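PDB 3IXM: arylmalonate decarboxylase from Bordetella bronchiseptica, which decarboxylates 2-aryl-2-methylmalonates, taking up a proton and releasing carbon dioxide to give 2-arylpropionates. Local coordinates for residues Pro21-Arg26 and Val208-Pro213. The protein carries 1 engineered substitution. Numbering follows the deposited sequence.
Sequences PADGAR and VVSSSP
Ser212, in the first turn of helix 211-222, reaches across to the loop 21-26 and gives its hydroxyl hydrogen to the backbone carbonyl of Asp23. OG lies 2.6 Å from Asp23 O, in the plane of the carbonyl, with a C=O...OG angle of 146°. With OG swung opposite its own backbone N (chi1 -172°), the short side chain extends toward the loop, bringing CB as well to 3.2 Å from Asp23 O. Beyond the hydroxyl, nearly in line with the CB-OG bond of Ser212, Pro21 CB stands 4.0 Å from OG.

The side chains of Asp23 and Pro213 cross at a slant. With CG of Asp23 anti to the backbone N (chi1 -167°), the carboxylate sets OD1 beside the CG-CD bond of Pro213, 3.2 Å from CD and 3.4 Å from CG, while OD2 stays farther back at 4.1 Å from CG. These are van der Waals contacts; the hydrogen bond of OD1 goes to Thr193 OG1. That threonine hydroxyl also bonds Ser210 OG, so Thr193 links the loop's aspartate to the end of strand 208-210. Asp23 OD1 and Ser210 OG themselves are 4.0 Å apart, not directly bonded.

Gly24 completes the fit: with no side chain there, its CA comes within 4.0 Å of Pro213 CA. Behind the serines, the edge strand 208-210 pairs with strand 183-187. The contact thus joins the loop between strands 9-13 and 33-37 of one four-stranded parallel sheet to the strand-to-helix turn leaving the other, a link between the two alpha/beta halves of the Asp/Glu racemase fold.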
loop_
_atom_site.group_PDB
_atom_site.type_symbol
_atom_site.label_atom_id
_atom_site.label_comp_id
_atom_site.label_asym_id
_atom_site.label_seq_id
_atom_site.Cartn_x
_atom_site.Cartn_y
_atom_site.Cartn_z
ATOM N N PRO A 21 8.960 0.454 -6.241
ATOM C CA PRO A 21 7.630 0.203 -6.844
ATOM C C PRO A 21 7.293 1.286 -7.876
ATOM O O PRO A 21 7.553 2.447 -7.648
ATOM C CB PRO A 21 6.668 0.347 -5.657
ATOM C CG PRO A 21 7.547 -0.125 -4.460
ATOM C CD PRO A 21 8.884 0.511 -4.766
ATOM N N ALA A 22 6.690 0.882 -8.987
ATOM C CA ALA A 22 6.337 1.834 -10.054
ATOM C C ALA A 22 5.119 2.698 -9.671
ATOM O O ALA A 22 5.035 3.883 -10.059
ATOM C CB ALA A 22 6.070 1.050 -11.382
ATOM N N ASP A 23 4.178 2.122 -8.923
ATOM C CA ASP A 23 2.886 2.800 -8.689
ATOM C C ASP A 23 2.970 3.729 -7.475
ATOM O O ASP A 23 2.917 3.289 -6.321
ATOM C CB ASP A 23 1.697 1.828 -8.582
ATOM C CG ASP A 23 0.347 2.535 -8.670
ATOM O OD1 ASP A 23 -0.543 2.176 -7.882
ATOM O OD2 ASP A 23 0.176 3.466 -9.520
ATOM N N GLY A 24 3.053 5.023 -7.749
ATOM C CA GLY A 24 3.170 5.987 -6.668
ATOM C C GLY A 24 4.385 6.855 -6.863
ATOM O O GLY A 24 4.443 7.958 -6.363
ATOM N N ALA A 25 5.368 6.369 -7.608
ATOM C CA ALA A 25 6.629 7.101 -7.699
ATOM C C ALA A 25 6.438 8.451 -8.409
ATOM O O ALA A 25 7.108 9.432 -8.057
ATOM C CB ALA A 25 7.707 6.247 -8.375
ATOM N N ARG A 26 5.563 8.479 -9.390
ATOM C CA ARG A 26 5.117 9.650 -10.131
ATOM C C ARG A 26 4.713 10.809 -9.215
ATOM O O ARG A 26 4.809 11.940 -9.575
ATOM C CB ARG A 26 3.917 9.225 -10.935
ATOM C CG ARG A 26 3.983 9.563 -12.325
ATOM C CD ARG A 26 2.955 10.553 -12.624
ATOM N N VAL A 208 -11.010 7.769 -2.617
ATOM C CA VAL A 208 -10.319 6.502 -2.865
ATOM C C VAL A 208 -8.903 6.541 -2.288
ATOM O O VAL A 208 -8.154 7.517 -2.517
ATOM C CB VAL A 208 -10.253 6.235 -4.396
ATOM C CG1 VAL A 208 -9.371 5.018 -4.722
ATOM C CG2 VAL A 208 -11.631 6.091 -4.955
ATOM N N VAL A 209 -8.531 5.472 -1.568
ATOM C CA VAL A 209 -7.138 5.255 -1.165
ATOM C C VAL A 209 -6.583 4.113 -2.021
ATOM O O VAL A 209 -7.190 3.021 -2.070
ATOM C CB VAL A 209 -7.066 4.853 0.328
ATOM C CG1 VAL A 209 -5.656 4.376 0.743
ATOM C CG2 VAL A 209 -7.528 6.048 1.219
ATOM N N SER A 210 -5.479 4.359 -2.707
ATOM C CA SER A 210 -4.752 3.260 -3.382
ATOM C C SER A 210 -3.495 2.918 -2.618
ATOM O O SER A 210 -2.666 3.804 -2.316
ATOM C CB SER A 210 -4.411 3.639 -4.819
ATOM O OG SER A 210 -3.756 2.589 -5.478
ATOM N N SER A 211 -3.327 1.620 -2.370
ATOM C CA SER A 211 -2.342 1.129 -1.428
ATOM C C SER A 211 -0.872 1.489 -1.736
ATOM O O SER A 211 -0.176 2.048 -0.864
ATOM C CB SER A 211 -2.623 -0.345 -1.094
ATOM O OG SER A 211 -2.534 -1.186 -2.221
ATOM N N SER A 212 -0.387 1.241 -2.952
ATOM C CA SER A 212 1.002 1.567 -3.263
ATOM C C SER A 212 1.268 3.082 -3.212
ATOM O O SER A 212 2.244 3.543 -2.546
ATOM C CB SER A 212 1.424 0.976 -4.628
ATOM O OG SER A 212 2.811 1.157 -4.803
ATOM N N PRO A 213 0.444 3.883 -3.924
ATOM C CA PRO A 213 0.557 5.344 -3.763
ATOM C C PRO A 213 0.455 5.822 -2.305
ATOM O O PRO A 213 1.246 6.674 -1.905
ATOM C CB PRO A 213 -0.590 5.870 -4.632
ATOM C CG PRO A 213 -0.678 4.848 -5.720
ATOM C CD PRO A 213 -0.553 3.551 -4.971
#